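Local coordinates for phenolic acid decarboxylase (Sedimentibacter hydroxybenzoicus, PDB 7AE5), which catalyses the reversible, non-oxidative decarboxylation of 4-hydroxybenzoate and 3,4-dihydroxybenzoate under anaerobic conditions, using prenylated FMN and manganese, at residues H377-D389 with M434-V446. Sequence-based numbering, arbitrary orientation.
Sequences HGMPYSKIVIVVD and MHTKMIIDATTPV. With RB (rubidium ion), chain Q.
K437, in the first half of strand 434-441, reaches to the C-terminal end of helix 378-381, where its NZ donates to two backbone carbonyls, M379 O at 2.9 Å and S382 O at 2.7 Å, standing above both carbonyl planes. The chain runs across S382 O because CG lies beside the backbone N and the next bond also bends (chi2 -70°). The same NZ donates to H435 ND1 at 3.1 Å and, outside the two segments, to P421 O, so the ammonium, with three N-H, must share among four acceptors. With an alanine here, the carbonyls of M379 and S382 would probably lose their shared donor and the H435 ring one of its restraints.

Over one face of that ring lies K383, whose CB sits 3.8 Å from the H435 centroid in a CH-pi contact, while its CD touches CD2 near the rim. D426 holds both residues from beyond, by a salt bridge to K383 NZ and a hydrogen bond to H435 NE2; K383 NZ also donates to V408 O of a second subunit.

Between the ends, strands 384-388 and 434-441 run parallel as neighbours in the mixed five-stranded sheet of the UbiD C-terminal domain. Backbone bonds alternate M438 N to K383 O, V385 N to M438 O, I440 N to V385 O and V387 N to I440 O. Apolar side chains line up on the I384/I386 face: M438 swings its CE to I384 CG1 at 3.6 Å, and I440 CD1 lies alongside I386 CG1.

Farther along both chains, D389 OD2 takes two donors of T444, OG1 at 2.9 Å and N at 3.2 Å, the amide on its syn lone pair. A water links D389 OD2 to A442 O. The carbonyls of D441 and T443 and a water bind a rubidium ion, with R407 O and D413 OD1 among its other ligands.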
ATOM      1  N   HIS C 377       1.590   5.112 -27.868  1.00 42.67           N
ATOM      2  CA  HIS C 377       2.707   4.225 -27.576  1.00 42.39           C
ATOM      3  C   HIS C 377       2.989   4.116 -26.083  1.00 42.21           C
ATOM      4  O   HIS C 377       3.253   3.019 -25.583  1.00 42.44           O
ATOM      5  CB  HIS C 377       3.964   4.706 -28.304  1.00 42.00           C
ATOM      6  CG  HIS C 377       5.118   3.758 -28.208  1.00 42.02           C
ATOM      7  ND1 HIS C 377       6.082   3.859 -27.229  1.00 41.58           N
ATOM      8  CD2 HIS C 377       5.465   2.695 -28.971  1.00 42.60           C
ATOM      9  CE1 HIS C 377       6.972   2.897 -27.391  1.00 42.00           C
ATOM     10  NE2 HIS C 377       6.622   2.177 -28.441  1.00 42.63           N
ATOM     11  N   GLY C 378       2.943   5.235 -25.358  1.00 35.10           N
ATOM     12  CA  GLY C 378       3.271   5.199 -23.944  1.00 34.96           C
ATOM     13  C   GLY C 378       2.268   4.431 -23.110  1.00 35.49           C
ATOM     14  O   GLY C 378       2.636   3.825 -22.099  1.00 35.55           O
ATOM     15  N   MET C 379       0.991   4.457 -23.506  1.00 38.25           N
ATOM     16  CA  MET C 379      -0.069   3.764 -22.781  1.00 38.92           C
ATOM     17  C   MET C 379       0.238   2.285 -22.572  1.00 39.06           C
ATOM     18  O   MET C 379       0.213   1.825 -21.423  1.00 39.24           O
ATOM     19  CB  MET C 379      -1.419   3.905 -23.490  1.00 39.60           C
ATOM     20  CG  MET C 379      -2.583   3.409 -22.665  1.00 40.41           C
ATOM     21  SD  MET C 379      -4.164   3.925 -23.327  1.00 41.38           S
ATOM     22  CE  MET C 379      -4.094   5.618 -22.849  1.00 41.18           C
ATOM     23  N   PRO C 380       0.509   1.493 -23.632  1.00 32.70           N
ATOM     24  CA  PRO C 380       0.766   0.066 -23.402  1.00 33.06           C
ATOM     25  C   PRO C 380       2.232  -0.261 -23.146  1.00 32.88           C
ATOM     26  O   PRO C 380       2.529  -1.266 -22.498  1.00 33.27           O
ATOM     27  CB  PRO C 380       0.273  -0.581 -24.700  1.00 33.45           C
ATOM     28  CG  PRO C 380       0.554   0.441 -25.736  1.00 33.06           C
ATOM     29  CD  PRO C 380       0.410   1.787 -25.077  1.00 32.66           C
ATOM     30  N   TYR C 381       3.155   0.563 -23.641  1.00 40.12           N
ATOM     31  CA  TYR C 381       4.577   0.238 -23.552  1.00 40.25           C
ATOM     32  C   TYR C 381       5.224   0.739 -22.265  1.00 40.09           C
ATOM     33  O   TYR C 381       5.940  -0.009 -21.592  1.00 40.71           O
ATOM     34  CB  TYR C 381       5.332   0.823 -24.751  1.00 39.91           C
ATOM     35  CG  TYR C 381       5.349  -0.048 -25.984  1.00 40.39           C
ATOM     36  CD1 TYR C 381       4.331   0.030 -26.927  1.00 40.33           C
ATOM     37  CD2 TYR C 381       6.388  -0.940 -26.211  1.00 41.05           C
ATOM     38  CE1 TYR C 381       4.348  -0.760 -28.061  1.00 40.79           C
ATOM     39  CE2 TYR C 381       6.412  -1.733 -27.340  1.00 41.50           C
ATOM     40  CZ  TYR C 381       5.391  -1.638 -28.261  1.00 41.31           C
ATOM     41  OH  TYR C 381       5.411  -2.428 -29.388  1.00 41.78           O
ATOM     42  N   SER C 382       4.989   2.000 -21.918  1.00 35.85           N
ATOM     43  CA  SER C 382       5.794   2.694 -20.920  1.00 35.55           C
ATOM     44  C   SER C 382       5.418   2.207 -19.526  1.00 35.95           C
ATOM     45  O   SER C 382       4.319   2.491 -19.038  1.00 35.89           O
ATOM     46  CB  SER C 382       5.593   4.198 -21.055  1.00 34.74           C
ATOM     47  OG  SER C 382       6.239   4.677 -22.220  1.00 34.37           O
ATOM     48  N   LYS C 383       6.329   1.481 -18.883  1.00 30.26           N
ATOM     49  CA  LYS C 383       6.099   0.943 -17.547  1.00 29.96           C
ATOM     50  C   LYS C 383       6.767   1.764 -16.453  1.00 29.18           C
ATOM     51  O   LYS C 383       6.177   1.959 -15.384  1.00 29.04           O
ATOM     52  CB  LYS C 383       6.590  -0.506 -17.469  1.00 30.49           C
ATOM     53  CG  LYS C 383       6.367  -1.162 -16.119  1.00 30.47           C
ATOM     54  CD  LYS C 383       6.813  -2.614 -16.126  1.00 31.67           C
ATOM     55  CE  LYS C 383       8.304  -2.733 -16.395  1.00 32.55           C
ATOM     56  NZ  LYS C 383       8.750  -4.152 -16.474  1.00 34.50           N
ATOM     57  N   ILE C 384       7.977   2.261 -16.691  1.00 33.98           N
ATOM     58  CA  ILE C 384       8.722   3.034 -15.705  1.00 33.28           C
ATOM     59  C   ILE C 384       8.927   4.433 -16.264  1.00 32.90           C
ATOM     60  O   ILE C 384       9.600   4.606 -17.289  1.00 32.80           O
ATOM     61  CB  ILE C 384      10.064   2.374 -15.357  1.00 33.60           C
ATOM     62  CG1 ILE C 384       9.824   0.962 -14.820  1.00 34.59           C
ATOM     63  CG2 ILE C 384      10.819   3.217 -14.338  1.00 33.39           C
ATOM     64  CD1 ILE C 384      11.087   0.173 -14.573  1.00 36.17           C
ATOM     65  N   VAL C 385       8.350   5.427 -15.596  1.00 33.02           N
ATOM     66  CA  VAL C 385       8.369   6.811 -16.056  1.00 32.80           C
ATOM     67  C   VAL C 385       9.005   7.667 -14.970  1.00 32.69           C
ATOM     68  O   VAL C 385       8.459   7.785 -13.865  1.00 33.01           O
ATOM     69  CB  VAL C 385       6.958   7.317 -16.394  1.00 33.27           C
ATOM     70  CG1 VAL C 385       7.016   8.748 -16.907  1.00 33.31           C
ATOM     71  CG2 VAL C 385       6.299   6.402 -17.411  1.00 33.54           C
ATOM     72  N   ILE C 386      10.147   8.270 -15.288  1.00 33.44           N
ATOM     73  CA  ILE C 386      10.866   9.159 -14.384  1.00 33.77           C
ATOM     74  C   ILE C 386      10.767  10.572 -14.935  1.00 34.34           C
ATOM     75  O   ILE C 386      11.054  10.804 -16.116  1.00 34.53           O
ATOM     76  CB  ILE C 386      12.336   8.735 -14.225  1.00 34.15           C
ATOM     77  CG1 ILE C 386      12.431   7.266 -13.809  1.00 34.14           C
ATOM     78  CG2 ILE C 386      13.045   9.632 -13.220  1.00 34.55           C
ATOM     79  CD1 ILE C 386      13.802   6.666 -14.005  1.00 35.11           C
ATOM     80  N   VAL C 387      10.364  11.514 -14.087  1.00 29.79           N
ATOM     81  CA  VAL C 387      10.251  12.920 -14.461  1.00 30.95           C
ATOM     82  C   VAL C 387      11.300  13.708 -13.692  1.00 31.29           C
ATOM     83  O   VAL C 387      11.385  13.606 -12.463  1.00 31.12           O
ATOM     84  CB  VAL C 387       8.842  13.471 -14.192  1.00 32.06           C
ATOM     85  CG1 VAL C 387       8.705  14.861 -14.787  1.00 33.76           C
ATOM     86  CG2 VAL C 387       7.789  12.537 -14.769  1.00 31.55           C
ATOM     87  N   VAL C 388      12.096  14.492 -14.416  1.00 31.82           N
ATOM     88  CA  VAL C 388      13.159  15.296 -13.832  1.00 31.97           C
ATOM     89  C   VAL C 388      12.936  16.756 -14.221  1.00 33.03           C
ATOM     90  O   VAL C 388      12.114  17.077 -15.080  1.00 33.69           O
ATOM     91  CB  VAL C 388      14.557  14.818 -14.269  1.00 31.43           C
ATOM     92  CG1 VAL C 388      14.774  13.364 -13.864  1.00 30.80           C
ATOM     93  CG2 VAL C 388      14.721  14.985 -15.773  1.00 31.48           C
ATOM     94  N   ASP C 389      13.692  17.641 -13.574  1.00 40.87           N
ATOM     95  CA  ASP C 389      13.520  19.068 -13.789  1.00 41.86           C
ATOM     96  C   ASP C 389      14.084  19.489 -15.145  1.00 41.72           C
ATOM     97  O   ASP C 389      14.724  18.713 -15.860  1.00 40.91           O
ATOM     98  CB  ASP C 389      14.186  19.870 -12.672  1.00 42.13           C
ATOM     99  CG  ASP C 389      13.467  19.735 -11.346  1.00 42.53           C
ATOM    100  OD1 ASP C 389      12.240  19.974 -11.312  1.00 43.48           O
ATOM    101  OD2 ASP C 389      14.128  19.401 -10.339  1.00 42.04           O
ATOM    102  N   MET C 434      -0.465  -7.198 -19.319  1.00 36.59           N
ATOM    103  CA  MET C 434      -0.910  -6.127 -18.443  1.00 36.14           C
ATOM    104  C   MET C 434       0.276  -5.557 -17.677  1.00 35.73           C
ATOM    105  O   MET C 434       1.230  -6.270 -17.351  1.00 35.96           O
ATOM    106  CB  MET C 434      -1.976  -6.617 -17.457  1.00 36.31           C
ATOM    107  CG  MET C 434      -3.132  -7.333 -18.119  1.00 36.80           C
ATOM    108  SD  MET C 434      -4.239  -6.187 -18.965  1.00 36.97           S
ATOM    109  CE  MET C 434      -4.704  -5.105 -17.616  1.00 36.78           C
ATOM    110  N   HIS C 435       0.208  -4.260 -17.397  1.00 37.28           N
ATOM    111  CA  HIS C 435       1.260  -3.560 -16.682  1.00 36.82           C
ATOM    112  C   HIS C 435       0.762  -3.088 -15.326  1.00 36.61           C
ATOM    113  O   HIS C 435      -0.415  -2.761 -15.147  1.00 36.83           O
ATOM    114  CB  HIS C 435       1.767  -2.345 -17.468  1.00 36.48           C
ATOM    115  CG  HIS C 435       2.994  -2.614 -18.279  1.00 36.59           C
ATOM    116  ND1 HIS C 435       3.339  -1.856 -19.377  1.00 36.46           N
ATOM    117  CD2 HIS C 435       3.955  -3.560 -18.157  1.00 37.07           C
ATOM    118  CE1 HIS C 435       4.461  -2.321 -19.896  1.00 36.86           C
ATOM    119  NE2 HIS C 435       4.856  -3.355 -19.175  1.00 37.36           N
ATOM    120  N   THR C 436       1.675  -3.075 -14.370  1.00 34.30           N
ATOM    121  CA  THR C 436       1.562  -2.243 -13.184  1.00 33.99           C
ATOM    122  C   THR C 436       2.569  -1.117 -13.376  1.00 33.44           C
ATOM    123  O   THR C 436       3.778  -1.362 -13.410  1.00 33.24           O
ATOM    124  CB  THR C 436       1.832  -3.034 -11.910  1.00 34.13           C
ATOM    125  OG1 THR C 436       0.700  -3.857 -11.614  1.00 34.57           O
ATOM    126  CG2 THR C 436       2.056  -2.089 -10.763  1.00 33.78           C
ATOM    127  N   LYS C 437       2.069   0.102 -13.547  1.00 39.34           N
ATOM    128  CA  LYS C 437       2.925   1.222 -13.909  1.00 39.92           C
ATOM    129  C   LYS C 437       3.636   1.784 -12.686  1.00 35.72           C
ATOM    130  O   LYS C 437       3.137   1.710 -11.558  1.00 30.40           O
ATOM    131  CB  LYS C 437       2.109   2.329 -14.579  1.00 36.17           C
ATOM    132  CG  LYS C 437       1.279   1.874 -15.768  1.00 38.72           C
ATOM    133  CD  LYS C 437       2.142   1.513 -16.961  1.00 45.55           C
ATOM    134  CE  LYS C 437       1.302   1.371 -18.222  1.00 45.49           C
ATOM    135  NZ  LYS C 437       2.119   0.963 -19.397  1.00 48.52           N
ATOM    136  N   MET C 438       4.815   2.359 -12.921  1.00 43.17           N
ATOM    137  CA  MET C 438       5.587   3.024 -11.880  1.00 39.95           C
ATOM    138  C   MET C 438       5.944   4.425 -12.350  1.00 39.17           C
ATOM    139  O   MET C 438       6.671   4.588 -13.336  1.00 43.31           O
ATOM    140  CB  MET C 438       6.853   2.237 -11.524  1.00 43.07           C
ATOM    141  CG  MET C 438       7.463   2.666 -10.198  1.00 38.82           C
ATOM    142  SD  MET C 438       9.044   1.900  -9.784  1.00 40.99           S
ATOM    143  CE  MET C 438       9.398   0.973 -11.270  1.00 47.61           C
ATOM    144  N   ILE C 439       5.427   5.428 -11.648  1.00 33.68           N
ATOM    145  CA  ILE C 439       5.736   6.829 -11.905  1.00 32.21           C
ATOM    146  C   ILE C 439       6.643   7.323 -10.788  1.00 31.45           C
ATOM    147  O   ILE C 439       6.334   7.140  -9.605  1.00 28.77           O
ATOM    148  CB  ILE C 439       4.458   7.683 -11.989  1.00 28.00           C
ATOM    149  CG1 ILE C 439       3.530   7.163 -13.085  1.00 28.53           C
ATOM    150  CG2 ILE C 439       4.805   9.143 -12.226  1.00 27.03           C
ATOM    151  CD1 ILE C 439       2.186   7.861 -13.104  1.00 24.86           C
ATOM    152  N   ILE C 440       7.756   7.946 -11.161  1.00 31.11           N
ATOM    153  CA  ILE C 440       8.728   8.465 -10.203  1.00 31.00           C
ATOM    154  C   ILE C 440       8.869   9.960 -10.444  1.00 29.70           C
ATOM    155  O   ILE C 440       9.297  10.384 -11.525  1.00 31.20           O
ATOM    156  CB  ILE C 440      10.086   7.758 -10.325  1.00 35.26           C
ATOM    157  CG1 ILE C 440       9.925   6.253 -10.114  1.00 36.55           C
ATOM    158  CG2 ILE C 440      11.075   8.322  -9.319  1.00 34.60           C
ATOM    159  CD1 ILE C 440      11.201   5.475 -10.314  1.00 40.86           C
ATOM    160  N   ASP C 441       8.514  10.759  -9.437  1.00 42.39           N
ATOM    161  CA  ASP C 441       8.570  12.216  -9.540  1.00 41.97           C
ATOM    162  C   ASP C 441       9.879  12.707  -8.920  1.00 43.74           C
ATOM    163  O   ASP C 441       9.939  13.143  -7.765  1.00 43.43           O
ATOM    164  CB  ASP C 441       7.344  12.846  -8.879  1.00 39.87           C
ATOM    165  CG  ASP C 441       7.429  14.361  -8.809  1.00 40.87           C
ATOM    166  OD1 ASP C 441       8.167  14.952  -9.625  1.00 42.27           O
ATOM    167  OD2 ASP C 441       6.751  14.961  -7.947  1.00 40.82           O
ATOM    168  N   ALA C 442      10.942  12.654  -9.731  1.00 34.99           N
ATOM    169  CA  ALA C 442      12.268  13.130  -9.350  1.00 36.92           C
ATOM    170  C   ALA C 442      12.426  14.634  -9.535  1.00 37.03           C
ATOM    171  O   ALA C 442      13.537  15.106  -9.810  1.00 38.83           O
ATOM    172  CB  ALA C 442      13.346  12.384 -10.139  1.00 39.84           C
ATOM    173  N   THR C 443      11.348  15.398  -9.399  1.00 37.11           N
ATOM    174  CA  THR C 443      11.422  16.843  -9.541  1.00 38.33           C
ATOM    175  C   THR C 443      11.384  17.537  -8.185  1.00 39.55           C
ATOM    176  O   THR C 443      10.935  16.976  -7.169  1.00 38.62           O
ATOM    177  CB  THR C 443      10.289  17.377 -10.425  1.00 37.46           C
ATOM    178  OG1 THR C 443       9.037  17.245  -9.741  1.00 36.20           O
ATOM    179  CG2 THR C 443      10.241  16.624 -11.745  1.00 36.49           C
ATOM    180  N   THR C 444      11.891  18.775  -8.202  1.00 31.12           N
ATOM    181  CA  THR C 444      11.902  19.652  -7.039  1.00 33.64           C
ATOM    182  C   THR C 444      10.501  20.191  -6.783  1.00 34.38           C
ATOM    183  O   THR C 444       9.846  20.663  -7.719  1.00 34.41           O
ATOM    184  CB  THR C 444      12.866  20.818  -7.276  1.00 36.87           C
ATOM    185  OG1 THR C 444      14.161  20.318  -7.633  1.00 36.31           O
ATOM    186  CG2 THR C 444      12.978  21.689  -6.039  1.00 39.80           C
ATOM    187  N   PRO C 445      10.006  20.141  -5.548  1.00 36.23           N
ATOM    188  CA  PRO C 445       8.664  20.667  -5.270  1.00 37.75           C
ATOM    189  C   PRO C 445       8.562  22.151  -5.590  1.00 42.35           C
ATOM    190  O   PRO C 445       9.473  22.933  -5.315  1.00 45.34           O
ATOM    191  CB  PRO C 445       8.483  20.404  -3.771  1.00 37.91           C
ATOM    192  CG  PRO C 445       9.438  19.293  -3.458  1.00 34.73           C
ATOM    193  CD  PRO C 445      10.609  19.493  -4.369  1.00 35.22           C
ATOM    194  N   VAL C 446       7.440  22.528  -6.188  1.00 43.71           N
ATOM    195  CA  VAL C 446       7.095  23.931  -6.396  1.00 46.36           C
ATOM    196  C   VAL C 446       5.755  24.170  -5.716  1.00 47.18           C
ATOM    197  O   VAL C 446       4.988  23.221  -5.480  1.00 45.38           O
ATOM    198  CB  VAL C 446       7.057  24.299  -7.898  1.00 43.85           C
ATOM    199  CG1 VAL C 446       8.305  23.803  -8.608  1.00 42.50           C
ATOM    200  CG2 VAL C 446       5.815  23.739  -8.554  1.00 40.65           C
TER
HETATM  201 RB    RB Q 501       9.965  14.970  -6.128  1.00 48.64          RB
HETATM  202  O   HOH W   1      15.196  16.903 -11.273  1.00 28.67           O
HETATM  203  O   HOH W   2      10.698  22.068 -10.037  1.00 38.97           O
HETATM  204  O   HOH W   3       7.980  16.405  -6.238  1.00 33.84           O